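Local coordinates for caspase recruitment domain-containing protein 19 (PDB 4FH0) that helps inhibit BCL10-induced activation of NF-kappa-B and associates with BCL10 through its caspase recruitment domain (CARD), the part that this chain holds, at residues Thr6-Leu18 against Leu70-Tyr82. The protein carries 2 engineered substitutions. Residues are numbered along the deposited sequence; the frame is centred on the assembly and turned at random.
Sequences TYCDRLVQDTPML and LQRSGERDCQEFY. Engineered in segment 6-18: Met-17 (natural residue Phe). With SO4 (sulfate ion), chain C.
Tyr-82 of helix 75-88 packs as a knob against helix 7-18 of the CARD, an all-helical death-domain-fold bundle, and sits among Tyr-7, Arg-10, Leu-11 and Asp-14. The short segments of the two helices cross at 58°, their axes 8.5 Å apart. Packing is tight around Leu-11: with CG anti to the backbone N (chi1 -165°), it sends CD1 to Phe-81 CE2 at 3.7 Å, while CD2 touches both Leu-70 CB and Cys-78 SG. The engineered Met-67 of helix 59-73 also touches Leu-11 and Phe-81. Tyr-82 OH donates to Asp-14 OD2 over 2.6 Å, meeting the buried carboxylate on its anti side; the same oxygen also bonds Ser-98. Were Tyr-82 replaced by an alanine, Asp-14 would probably lose this donor and a gap would open beside Leu-11 and under the Arg-10 guanidinium.

Toward solvent the contact becomes polar. The Arg-10 guanidinium lies flat on Tyr-82 in a cation-pi stack, planes 27° apart, and its NH1 and NH2 bind a sulfate, probably from the crystallisation liquor, that Tyr-7 OH, His-93 and Arg-99 also hold; Arg-10 NE bonds Ser-98. Exposed Gln-79 covers one face of the Tyr-7 ring, its CA 3.9 Å from the ring centroid. Cys-8 and Cys-78 can form a redox-active disulfide across this contact. At the N-terminus of helix 7-18, where Thr-6 and Asp-9 form a capping box, the Glu-75 carboxylate receives two backbone N-H groups, an arrangement likely to favour its charged form. Its chain bends at chi2 to deliver both oxygens: OE2 takes Tyr-7 N at 2.7 Å, and OE1 takes Cys-8 N.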
loop_
_atom_site.group_PDB
_atom_site.type_symbol
_atom_site.label_atom_id
_atom_site.label_comp_id
_atom_site.label_asym_id
_atom_site.label_seq_id
_atom_site.Cartn_x
_atom_site.Cartn_y
_atom_site.Cartn_z
ATOM N N THR A 6 4.589 9.858 -12.668
ATOM C CA THR A 6 4.544 8.397 -12.744
ATOM C C THR A 6 3.876 7.895 -11.468
ATOM O O THR A 6 3.779 8.631 -10.498
ATOM C CB THR A 6 5.947 7.781 -12.848
ATOM O OG1 THR A 6 6.638 7.933 -11.603
ATOM C CG2 THR A 6 6.749 8.419 -13.979
ATOM N N TYR A 7 3.390 6.659 -11.451
ATOM C CA TYR A 7 2.829 6.139 -10.215
ATOM C C TYR A 7 3.847 6.091 -9.092
ATOM O O TYR A 7 3.466 6.242 -7.944
ATOM C CB TYR A 7 2.229 4.755 -10.401
ATOM C CG TYR A 7 0.852 4.792 -10.983
ATOM C CD1 TYR A 7 -0.232 5.110 -10.188
ATOM C CD2 TYR A 7 0.629 4.492 -12.306
ATOM C CE1 TYR A 7 -1.480 5.145 -10.667
ATOM C CE2 TYR A 7 -0.661 4.519 -12.826
ATOM C CZ TYR A 7 -1.712 4.856 -11.982
ATOM O OH TYR A 7 -3.005 4.889 -12.434
ATOM N N CYS A 8 5.118 5.833 -9.386
ATOM C CA CYS A 8 6.211 5.873 -8.395
ATOM C C CYS A 8 6.328 7.258 -7.798
ATOM O O CYS A 8 6.463 7.444 -6.600
ATOM C CB CYS A 8 7.564 5.517 -9.020
ATOM S SG CYS A 8 7.753 3.802 -9.516
ATOM N N ASP A 9 6.313 8.267 -8.665
ATOM C CA ASP A 9 6.367 9.649 -8.162
ATOM C C ASP A 9 5.158 9.970 -7.292
ATOM O O ASP A 9 5.286 10.602 -6.241
ATOM C CB ASP A 9 6.411 10.697 -9.289
ATOM C CG ASP A 9 7.611 10.592 -10.159
ATOM O OD1 ASP A 9 8.729 10.406 -9.635
ATOM O OD2 ASP A 9 7.409 10.716 -11.392
ATOM N N ARG A 10 3.985 9.508 -7.704
ATOM C CA ARG A 10 2.786 9.745 -6.914
ATOM C C ARG A 10 2.934 9.111 -5.539
ATOM O O ARG A 10 2.618 9.724 -4.514
ATOM C CB ARG A 10 1.547 9.193 -7.627
ATOM C CG ARG A 10 1.177 9.990 -8.860
ATOM C CD ARG A 10 -0.124 9.500 -9.487
ATOM N NE ARG A 10 -1.229 9.667 -8.560
ATOM C CZ ARG A 10 -2.390 9.027 -8.626
ATOM N NH1 ARG A 10 -2.643 8.170 -9.603
ATOM N NH2 ARG A 10 -3.291 9.257 -7.694
ATOM N N LEU A 11 3.415 7.876 -5.499
ATOM C CA LEU A 11 3.519 7.170 -4.226
ATOM C C LEU A 11 4.499 7.866 -3.287
ATOM O O LEU A 11 4.235 7.982 -2.082
ATOM C CB LEU A 11 3.896 5.701 -4.419
ATOM C CG LEU A 11 3.653 4.841 -3.174
ATOM C CD1 LEU A 11 2.184 4.886 -2.735
ATOM C CD2 LEU A 11 4.098 3.419 -3.407
ATOM N N VAL A 12 5.626 8.318 -3.824
ATOM C CA VAL A 12 6.570 9.077 -3.015
ATOM C C VAL A 12 5.883 10.305 -2.452
ATOM O O VAL A 12 6.005 10.597 -1.263
ATOM C CB VAL A 12 7.813 9.468 -3.841
ATOM C CG1 VAL A 12 8.620 10.589 -3.147
ATOM C CG2 VAL A 12 8.670 8.241 -4.095
ATOM N N GLN A 13 5.147 11.018 -3.296
ATOM C CA GLN A 13 4.452 12.219 -2.851
ATOM C C GLN A 13 3.437 11.906 -1.749
ATOM O O GLN A 13 3.371 12.615 -0.758
ATOM C CB GLN A 13 3.729 12.920 -4.009
ATOM C CG GLN A 13 3.044 14.206 -3.574
ATOM C CD GLN A 13 2.257 14.898 -4.688
ATOM O OE1 GLN A 13 2.310 14.501 -5.856
ATOM N NE2 GLN A 13 1.491 15.920 -4.315
ATOM N N ASP A 14 2.678 10.831 -1.924
ATOM C CA ASP A 14 1.584 10.487 -1.029
ATOM C C ASP A 14 1.986 9.758 0.243
ATOM O O ASP A 14 1.143 9.553 1.112
ATOM C CB ASP A 14 0.580 9.595 -1.774
ATOM C CG ASP A 14 -0.209 10.335 -2.830
ATOM O OD1 ASP A 14 -0.321 11.576 -2.738
ATOM O OD2 ASP A 14 -0.756 9.675 -3.742
ATOM N N THR A 15 3.226 9.308 0.339
ATOM C CA THR A 15 3.627 8.449 1.456
ATOM C C THR A 15 3.420 9.048 2.848
ATOM O O THR A 15 2.848 8.391 3.724
ATOM C CB THR A 15 5.057 7.879 1.257
ATOM O OG1 THR A 15 5.001 6.842 0.275
ATOM C CG2 THR A 15 5.594 7.283 2.536
ATOM N N PRO A 16 3.857 10.289 3.069
ATOM C CA PRO A 16 3.617 10.856 4.404
ATOM C C PRO A 16 2.133 10.912 4.796
ATOM O O PRO A 16 1.792 10.572 5.931
ATOM C CB PRO A 16 4.290 12.238 4.319
ATOM C CG PRO A 16 5.344 12.043 3.327
ATOM C CD PRO A 16 4.769 11.130 2.284
HETATM N N MSE A 17 1.244 11.253 3.874
HETATM C CA MSE A 17 -0.178 11.241 4.196
HETATM C C MSE A 17 -0.697 9.817 4.423
HETATM O O MSE A 17 -1.406 9.565 5.388
HETATM C CB MSE A 17 -0.981 11.951 3.112
HETATM C CG MSE A 17 -0.925 13.460 3.265
HETATM SE SE MSE A 17 -2.240 14.371 2.166
HETATM C CE MSE A 17 -3.846 13.674 3.017
ATOM N N LEU A 18 -0.372 8.904 3.518
ATOM C CA LEU A 18 -0.820 7.504 3.606
ATOM C C LEU A 18 -0.441 6.845 4.915
ATOM O O LEU A 18 -1.181 6.007 5.436
ATOM C CB LEU A 18 -0.223 6.670 2.447
ATOM C CG LEU A 18 -0.887 6.806 1.083
ATOM C CD1 LEU A 18 0.044 6.255 0.021
ATOM C CD2 LEU A 18 -2.184 6.034 1.081
ATOM N N LEU A 70 7.346 -1.003 -2.412
ATOM C CA LEU A 70 6.707 -0.687 -3.683
ATOM C C LEU A 70 7.525 0.321 -4.468
ATOM O O LEU A 70 7.669 0.187 -5.683
ATOM C CB LEU A 70 5.301 -0.153 -3.438
ATOM C CG LEU A 70 4.310 -1.119 -2.794
ATOM C CD1 LEU A 70 3.112 -0.357 -2.288
ATOM C CD2 LEU A 70 3.882 -2.203 -3.773
ATOM N N GLN A 71 8.035 1.343 -3.791
ATOM C CA GLN A 71 8.841 2.352 -4.476
ATOM C C GLN A 71 10.077 1.743 -5.119
ATOM O O GLN A 71 10.478 2.164 -6.224
ATOM C CB GLN A 71 9.231 3.490 -3.519
ATOM C CG GLN A 71 8.020 4.308 -3.056
ATOM C CD GLN A 71 8.270 5.185 -1.850
ATOM O OE1 GLN A 71 9.395 5.405 -1.453
ATOM N NE2 GLN A 71 7.203 5.709 -1.281
ATOM N N ARG A 72 10.701 0.773 -4.453
ATOM C CA ARG A 72 11.911 0.160 -5.025
ATOM C C ARG A 72 11.591 -0.822 -6.156
ATOM O O ARG A 72 12.415 -1.046 -7.054
ATOM C CB ARG A 72 12.789 -0.487 -3.927
ATOM C CG ARG A 72 12.350 -1.833 -3.367
ATOM C CD ARG A 72 13.420 -2.437 -2.416
ATOM N NE ARG A 72 13.716 -1.558 -1.280
ATOM C CZ ARG A 72 13.163 -1.642 -0.066
ATOM N NH1 ARG A 72 12.271 -2.578 0.216
ATOM N NH2 ARG A 72 13.501 -0.769 0.873
ATOM N N SER A 73 10.399 -1.372 -6.152
ATOM C CA SER A 73 9.967 -2.387 -7.080
ATOM C C SER A 73 9.411 -1.848 -8.340
ATOM O O SER A 73 9.169 -2.601 -9.215
ATOM C CB SER A 73 8.891 -3.258 -6.452
ATOM O OG SER A 73 9.362 -3.958 -5.381
ATOM N N GLY A 74 9.121 -0.586 -8.426
ATOM C CA GLY A 74 8.820 0.042 -9.694
ATOM C C GLY A 74 7.373 0.398 -10.017
ATOM O O GLY A 74 6.456 0.228 -9.216
ATOM N N GLU A 75 7.197 0.890 -11.237
ATOM C CA GLU A 75 5.968 1.531 -11.698
ATOM C C GLU A 75 4.749 0.619 -11.633
ATOM O O GLU A 75 3.689 1.021 -11.148
ATOM C CB GLU A 75 6.171 2.040 -13.132
ATOM C CG GLU A 75 5.007 2.826 -13.687
ATOM C CD GLU A 75 4.859 4.183 -13.050
ATOM O OE1 GLU A 75 5.640 4.526 -12.118
ATOM O OE2 GLU A 75 3.946 4.916 -13.489
ATOM N N ARG A 76 4.890 -0.603 -12.125
ATOM C CA ARG A 76 3.758 -1.525 -12.160
ATOM C C ARG A 76 3.243 -1.807 -10.754
ATOM O O ARG A 76 2.036 -1.907 -10.507
ATOM C CB ARG A 76 4.169 -2.840 -12.838
ATOM N N ASP A 77 4.163 -1.948 -9.820
ATOM C CA ASP A 77 3.802 -2.273 -8.455
ATOM C C ASP A 77 3.095 -1.090 -7.818
ATOM O O ASP A 77 2.105 -1.278 -7.123
ATOM C CB ASP A 77 5.034 -2.715 -7.674
ATOM C CG ASP A 77 5.549 -4.070 -8.141
ATOM O OD1 ASP A 77 5.304 -4.426 -9.308
ATOM O OD2 ASP A 77 6.149 -4.792 -7.344
ATOM N N CYS A 78 3.549 0.064 -8.030
ATOM C CA CYS A 78 2.931 1.261 -7.496
ATOM C C CYS A 78 1.525 1.446 -8.106
ATOM O O CYS A 78 0.596 1.822 -7.413
ATOM C CB CYS A 78 3.833 2.468 -7.751
ATOM S SG CYS A 78 5.392 2.417 -6.807
ATOM N N GLN A 79 1.386 1.212 -9.387
ATOM C CA GLN A 79 0.075 1.278 -10.029
ATOM C C GLN A 79 -0.917 0.308 -9.386
ATOM O O GLN A 79 -2.056 0.676 -9.088
ATOM C CB GLN A 79 0.215 0.977 -11.520
ATOM C CG GLN A 79 -1.113 1.028 -12.246
ATOM C CD GLN A 79 -0.982 0.982 -13.766
ATOM O OE1 GLN A 79 0.069 0.656 -14.320
ATOM N NE2 GLN A 79 -2.059 1.327 -14.445
ATOM N N GLU A 80 -0.480 -0.925 -9.144
ATOM C CA GLU A 80 -1.350 -1.908 -8.525
ATOM C C GLU A 80 -1.726 -1.489 -7.116
ATOM O O GLU A 80 -2.846 -1.726 -6.685
ATOM C CB GLU A 80 -0.701 -3.296 -8.542
ATOM C CG GLU A 80 -0.490 -3.847 -9.940
ATOM C CD GLU A 80 -1.795 -4.076 -10.700
ATOM O OE1 GLU A 80 -2.850 -4.318 -10.074
ATOM O OE2 GLU A 80 -1.759 -4.025 -11.940
ATOM N N PHE A 81 -0.796 -0.881 -6.387
ATOM C CA PHE A 81 -1.126 -0.383 -5.067
ATOM C C PHE A 81 -2.267 0.632 -5.142
ATOM O O PHE A 81 -3.196 0.581 -4.343
ATOM C CB PHE A 81 0.087 0.240 -4.375
ATOM C CG PHE A 81 -0.272 0.917 -3.103
ATOM C CD1 PHE A 81 -0.493 0.186 -1.948
ATOM C CD2 PHE A 81 -0.418 2.290 -3.059
ATOM C CE1 PHE A 81 -0.850 0.831 -0.760
ATOM C CE2 PHE A 81 -0.815 2.915 -1.896
ATOM C CZ PHE A 81 -1.015 2.192 -0.743
ATOM N N TYR A 82 -2.202 1.578 -6.082
ATOM C CA TYR A 82 -3.267 2.573 -6.186
ATOM C C TYR A 82 -4.599 1.930 -6.510
ATOM O O TYR A 82 -5.631 2.365 -6.010
ATOM C CB TYR A 82 -2.929 3.673 -7.181
ATOM C CG TYR A 82 -2.031 4.721 -6.550
ATOM C CD1 TYR A 82 -0.655 4.658 -6.662
ATOM C CD2 TYR A 82 -2.565 5.755 -5.811
ATOM C CE1 TYR A 82 0.151 5.605 -6.056
ATOM C CE2 TYR A 82 -1.762 6.717 -5.220
ATOM C CZ TYR A 82 -0.409 6.637 -5.327
ATOM O OH TYR A 82 0.411 7.569 -4.707
HETATM S S SO4 C . -5.663 6.046 -9.368
HETATM O O1 SO4 C . -5.104 6.785 -8.232
HETATM O O2 SO4 C . -4.771 6.175 -10.516
HETATM O O3 SO4 C . -5.885 4.649 -9.017
HETATM O O4 SO4 C . -6.973 6.627 -9.719
#